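Local coordinates for protein D-aminopeptidase (Burkholderia sp. LK4, PDB 5TZB) that probably removes N-terminal residues, including beta-amino acids, from short peptides as a beta-aminopeptidase of the S58 family of Ntn hydrolases, at residues C[132-136]-C[137-141]; C[372-375]-C[376-380]. All coordinates share one frame; numbering follows the deposited sequence.

Two local contacts, each formed by residues close together in sequence, show how differently a chain can fold back on itself. Contact 1 (132-141) is an irregular turn between helix 119-129 and strand 144-148, where an arginine side chain reaches back to a backbone carbonyl. Contact 2 (372-380) is regular helix near the C-terminus, held by repeating main-chain bonds. Their centres are 54 Å apart, on opposite sides of the chain's centre, and their nearest atoms remain about 39 Å from each other, so neither touches the other. They also differ in setting: contact 1 meets a second subunit, whereas contact 2 packs within its own chain.

Contact 1 of 2, residues C[132-136]-C[137-141]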
loop_
_atom_site.group_PDB
_atom_site.type_symbol
_atom_site.label_atom_id
_atom_site.label_comp_id
_atom_site.label_asym_id
_atom_site.label_seq_id
_atom_site.Cartn_x
_atom_site.Cartn_y
_atom_site.Cartn_z
ATOM N N GLU C 132 20.078 19.354 21.820
ATOM C CA GLU C 132 21.420 19.473 22.402
ATOM C C GLU C 132 22.430 18.518 21.758
ATOM O O GLU C 132 23.572 18.905 21.515
ATOM C CB GLU C 132 21.384 19.243 23.917
ATOM N N ALA C 133 22.010 17.289 21.460
ATOM C CA ALA C 133 22.933 16.298 20.905
ATOM C C ALA C 133 23.174 16.515 19.408
ATOM O O ALA C 133 24.042 15.877 18.818
ATOM C CB ALA C 133 22.421 14.884 21.161
ATOM N N ALA C 134 22.370 17.370 18.785
ATOM C CA ALA C 134 22.577 17.715 17.385
ATOM C C ALA C 134 23.843 18.565 17.287
ATOM O O ALA C 134 23.783 19.796 17.297
ATOM C CB ALA C 134 21.375 18.445 16.815
ATOM N N ALA C 135 24.994 17.912 17.220
ATOM C CA ALA C 135 26.264 18.620 17.093
ATOM C C ALA C 135 26.511 19.077 15.657
ATOM O O ALA C 135 27.471 18.645 15.020
ATOM C CB ALA C 135 27.403 17.740 17.577
ATOM N N GLY C 136 25.626 19.923 15.139
ATOM C CA GLY C 136 25.799 20.465 13.803
ATOM C C GLY C 136 25.519 19.432 12.724
ATOM O O GLY C 136 25.789 19.666 11.545
ATOM N N ARG C 137 24.944 18.301 13.130
ATOM C CA ARG C 137 24.542 17.253 12.199
ATOM C C ARG C 137 23.290 17.712 11.473
ATOM O O ARG C 137 22.389 18.285 12.078
ATOM C CB ARG C 137 24.282 15.937 12.940
ATOM C CG ARG C 137 25.539 15.318 13.500
ATOM C CD ARG C 137 25.333 14.921 14.950
ATOM N NE ARG C 137 25.026 13.513 15.155
ATOM C CZ ARG C 137 24.492 13.031 16.272
ATOM N NH1 ARG C 137 24.263 11.731 16.394
ATOM N NH2 ARG C 137 24.167 13.855 17.258
ATOM N N VAL C 138 23.268 17.528 10.162
ATOM C CA VAL C 138 22.136 17.965 9.365
ATOM C C VAL C 138 21.108 16.851 9.218
ATOM O O VAL C 138 21.344 15.860 8.521
ATOM C CB VAL C 138 22.588 18.460 7.976
ATOM C CG1 VAL C 138 21.404 18.960 7.168
ATOM C CG2 VAL C 138 23.650 19.551 8.138
ATOM N N TYR C 139 19.985 16.998 9.916
ATOM C CA TYR C 139 18.869 16.078 9.751
ATOM C C TYR C 139 17.620 16.696 10.337
ATOM O O TYR C 139 17.686 17.642 11.123
ATOM C CB TYR C 139 19.156 14.717 10.404
ATOM C CG TYR C 139 19.067 14.720 11.909
ATOM C CD1 TYR C 139 17.946 14.226 12.554
ATOM C CD2 TYR C 139 20.109 15.217 12.686
ATOM C CE1 TYR C 139 17.862 14.218 13.940
ATOM C CE2 TYR C 139 20.037 15.218 14.070
ATOM C CZ TYR C 139 18.908 14.717 14.693
ATOM O OH TYR C 139 18.821 14.710 16.069
ATOM N N TRP C 140 16.479 16.150 9.941
ATOM C CA TRP C 140 15.201 16.584 10.470
ATOM C C TRP C 140 14.635 15.464 11.335
ATOM O O TRP C 140 14.504 14.324 10.897
ATOM C CB TRP C 140 14.245 16.990 9.330
ATOM C CG TRP C 140 14.326 16.136 8.091
ATOM C CD1 TRP C 140 13.473 15.124 7.725
ATOM C CD2 TRP C 140 15.317 16.214 7.056
ATOM N NE1 TRP C 140 13.873 14.580 6.523
ATOM C CE2 TRP C 140 15.003 15.227 6.098
ATOM C CE3 TRP C 140 16.437 17.028 6.848
ATOM C CZ2 TRP C 140 15.767 15.034 4.950
ATOM C CZ3 TRP C 140 17.198 16.834 5.711
ATOM C CH2 TRP C 140 16.858 15.849 4.773
ATOM N N CYS C 141 14.349 15.794 12.584
ATOM C CA CYS C 141 13.895 14.818 13.558
ATOM C C CYS C 141 12.441 14.453 13.308
ATOM O O CYS C 141 11.604 15.338 13.190
ATOM C CB CYS C 141 14.072 15.376 14.971
ATOM S SG CYS C 141 13.668 14.205 16.279
#
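Arg137 curls back over the turn that precedes it and brings its guanidinium to the carbonyl of Ala133. At the root of the side chain, Arg137 CB lies 3.7 Å from Gly136 C. With chi1 at -69°, CG stands beside the arginine's own backbone N. Arg137 CG passes 4.1 Å from Ala135 O. Bends at chi2 (132°) and chi3 (99°) then turn the chain back along the turn. Arg137 CD comes within 3.8 Å of Ala135 N, and Arg137 CZ is 3.8 Å from Ala133 O. At the tip, Arg137 NH2 approaches Ala133 O to 2.6 Å, with the carbonyl oxygen at the edge of the guanidinium, near its plane. The other terminal nitrogen, NH1, forms a salt bridge with Asp79, which probably helps to fix how the group is turned.

A second, apolar contact crosses the turn where the methyl of Ala134 meets the Tyr139 ring obliquely, Ala134 CB lying 4.4 Å from Tyr139 CE2. The tyrosine hydroxyl is hydrogen-bonded to Glu130, just beyond helix 119-129. Ala134 also packs on Trp157 of the second subunit, and Cys141 N donates to His117 of that subunit.

The backbone itself turns through Ala134 and Ala135 before Gly136 takes a positive phi. The result is a pair of consecutive inverse gamma turns with an arginine side chain folded back along them, in a helix-to-strand connection at a subunit interface.

Contact 2 of 2, residues C[372-375]-C[376-380]; sequences ARLL and DALRE
Ala372 and Asp376 open a run of main-chain hydrogen bonds, each joining a carbonyl to the amide four residues later. Asp376 N donates to Ala372 O at 2.9 Å, and Ala377 N reaches Arg373 O at 3.0 Å. The third bond runs from Leu378 N to Leu374 O at 2.9 Å. Arg379 N bonds to Leu375 O at 3.1 Å, and Glu380 N to Asp376 O continues the series.

Apolar contact adds to this framework where Leu374 and Leu378 lie side by side and point the same way. With CG anti to the backbone N in Leu374 (chi1 174°) but beside it in Leu378 (chi1 -82°), Leu378 CD1 comes against Leu374 CG, at 4.0 Å, and Leu374 CD1, at 4.1 Å. Both leucines are buried, as is Ala377, whose CB sits 3.4 Å from Arg373 O. Leu378 also packs on Trp383 and Ala377 on Val235.

Charged groups occupy other positions on the helix. Arg373 reaches back to residues just ahead of the helix, with NE bonded to Leu369 O and NH1 in a salt bridge to Glu367. In Asp376 a chi1 of -74° sets the carboxylate beside the backbone N and lays it alongside the Ala372 carbonyl, which already accepts the Asp376 amide; Asp376 CG is 3.3 Å from Ala372 O, a matter of proximity and not a bond.

The chemistry is that of an amphipathic alpha-helix: main-chain bonding sets its shape, Leu374, Ala377 and Leu378 form the buried side, and Asp376, Arg379 and Glu380 are exposed.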
loop_
_atom_site.group_PDB
_atom_site.type_symbol
_atom_site.label_atom_id
_atom_site.label_comp_id
_atom_site.label_asym_id
_atom_site.label_seq_id
_atom_site.Cartn_x
_atom_site.Cartn_y
_atom_site.Cartn_z
ATOM N N ALA C 372 -10.451 -12.488 39.982
ATOM C CA ALA C 372 -11.328 -13.581 40.382
ATOM C C ALA C 372 -12.497 -13.730 39.417
ATOM O O ALA C 372 -12.939 -14.846 39.117
ATOM C CB ALA C 372 -11.834 -13.364 41.808
ATOM N N ARG C 373 -13.013 -12.596 38.953
ATOM C CA ARG C 373 -14.150 -12.589 38.044
ATOM C C ARG C 373 -13.761 -13.203 36.687
ATOM O O ARG C 373 -14.582 -13.867 36.035
ATOM C CB ARG C 373 -14.685 -11.165 37.890
ATOM C CG ARG C 373 -15.970 -11.065 37.097
ATOM C CD ARG C 373 -16.735 -9.796 37.452
ATOM N NE ARG C 373 -15.938 -8.592 37.225
ATOM C CZ ARG C 373 -16.360 -7.353 37.473
ATOM N NH1 ARG C 373 -17.586 -7.146 37.940
ATOM N NH2 ARG C 373 -15.567 -6.319 37.231
ATOM N N LEU C 374 -12.523 -12.952 36.256
ATOM C CA LEU C 374 -11.992 -13.553 35.034
ATOM C C LEU C 374 -11.842 -15.070 35.197
ATOM O O LEU C 374 -12.259 -15.846 34.336
ATOM C CB LEU C 374 -10.634 -12.939 34.670
ATOM C CG LEU C 374 -9.872 -13.555 33.491
ATOM C CD1 LEU C 374 -10.686 -13.502 32.202
ATOM C CD2 LEU C 374 -8.519 -12.890 33.303
ATOM N N LEU C 375 -11.251 -15.488 36.310
ATOM C CA LEU C 375 -11.088 -16.914 36.578
ATOM C C LEU C 375 -12.453 -17.605 36.628
ATOM O O LEU C 375 -12.603 -18.697 36.072
ATOM C CB LEU C 375 -10.302 -17.142 37.874
ATOM C CG LEU C 375 -8.793 -16.863 37.809
ATOM C CD1 LEU C 375 -8.189 -16.874 39.194
ATOM C CD2 LEU C 375 -8.083 -17.897 36.925
ATOM N N ASP C 376 -13.454 -16.958 37.239
ATOM C CA ASP C 376 -14.808 -17.527 37.280
ATOM C C ASP C 376 -15.441 -17.664 35.912
ATOM O O ASP C 376 -16.124 -18.650 35.620
ATOM C CB ASP C 376 -15.753 -16.693 38.154
ATOM C CG ASP C 376 -15.490 -16.869 39.630
ATOM O OD1 ASP C 376 -14.816 -17.851 39.999
ATOM O OD2 ASP C 376 -15.987 -16.037 40.420
ATOM N N ALA C 377 -15.289 -16.627 35.102
ATOM C CA ALA C 377 -15.865 -16.639 33.775
ATOM C C ALA C 377 -15.175 -17.696 32.909
ATOM O O ALA C 377 -15.830 -18.375 32.128
ATOM C CB ALA C 377 -15.784 -15.267 33.160
ATOM N N LEU C 378 -13.860 -17.832 33.045
ATOM C CA LEU C 378 -13.118 -18.864 32.315
ATOM C C LEU C 378 -13.640 -20.267 32.663
ATOM O O LEU C 378 -13.846 -21.108 31.776
ATOM C CB LEU C 378 -11.621 -18.769 32.611
ATOM C CG LEU C 378 -10.899 -17.710 31.772
ATOM C CD1 LEU C 378 -9.545 -17.422 32.344
ATOM C CD2 LEU C 378 -10.796 -18.158 30.327
ATOM N N ARG C 379 -13.862 -20.512 33.956
ATOM C CA ARG C 379 -14.362 -21.811 34.383
ATOM C C ARG C 379 -15.745 -22.085 33.832
ATOM O O ARG C 379 -16.003 -23.177 33.334
ATOM C CB ARG C 379 -14.418 -21.895 35.910
ATOM C CG ARG C 379 -15.169 -23.122 36.421
ATOM C CD ARG C 379 -15.342 -23.075 37.931
ATOM N NE ARG C 379 -15.905 -24.309 38.484
ATOM C CZ ARG C 379 -15.174 -25.297 38.994
ATOM N NH1 ARG C 379 -15.764 -26.383 39.483
ATOM N NH2 ARG C 379 -13.851 -25.200 39.009
ATOM N N GLU C 380 -16.588 -21.058 33.829
ATOM C CA GLU C 380 -17.973 -21.160 33.375
ATOM C C GLU C 380 -18.101 -21.600 31.922
ATOM O O GLU C 380 -19.086 -22.258 31.561
ATOM C CB GLU C 380 -18.684 -19.810 33.568
ATOM C CG GLU C 380 -20.160 -19.771 33.160
ATOM C CD GLU C 380 -20.853 -18.481 33.590
ATOM O OE1 GLU C 380 -20.251 -17.706 34.366
ATOM O OE2 GLU C 380 -21.993 -18.229 33.138
#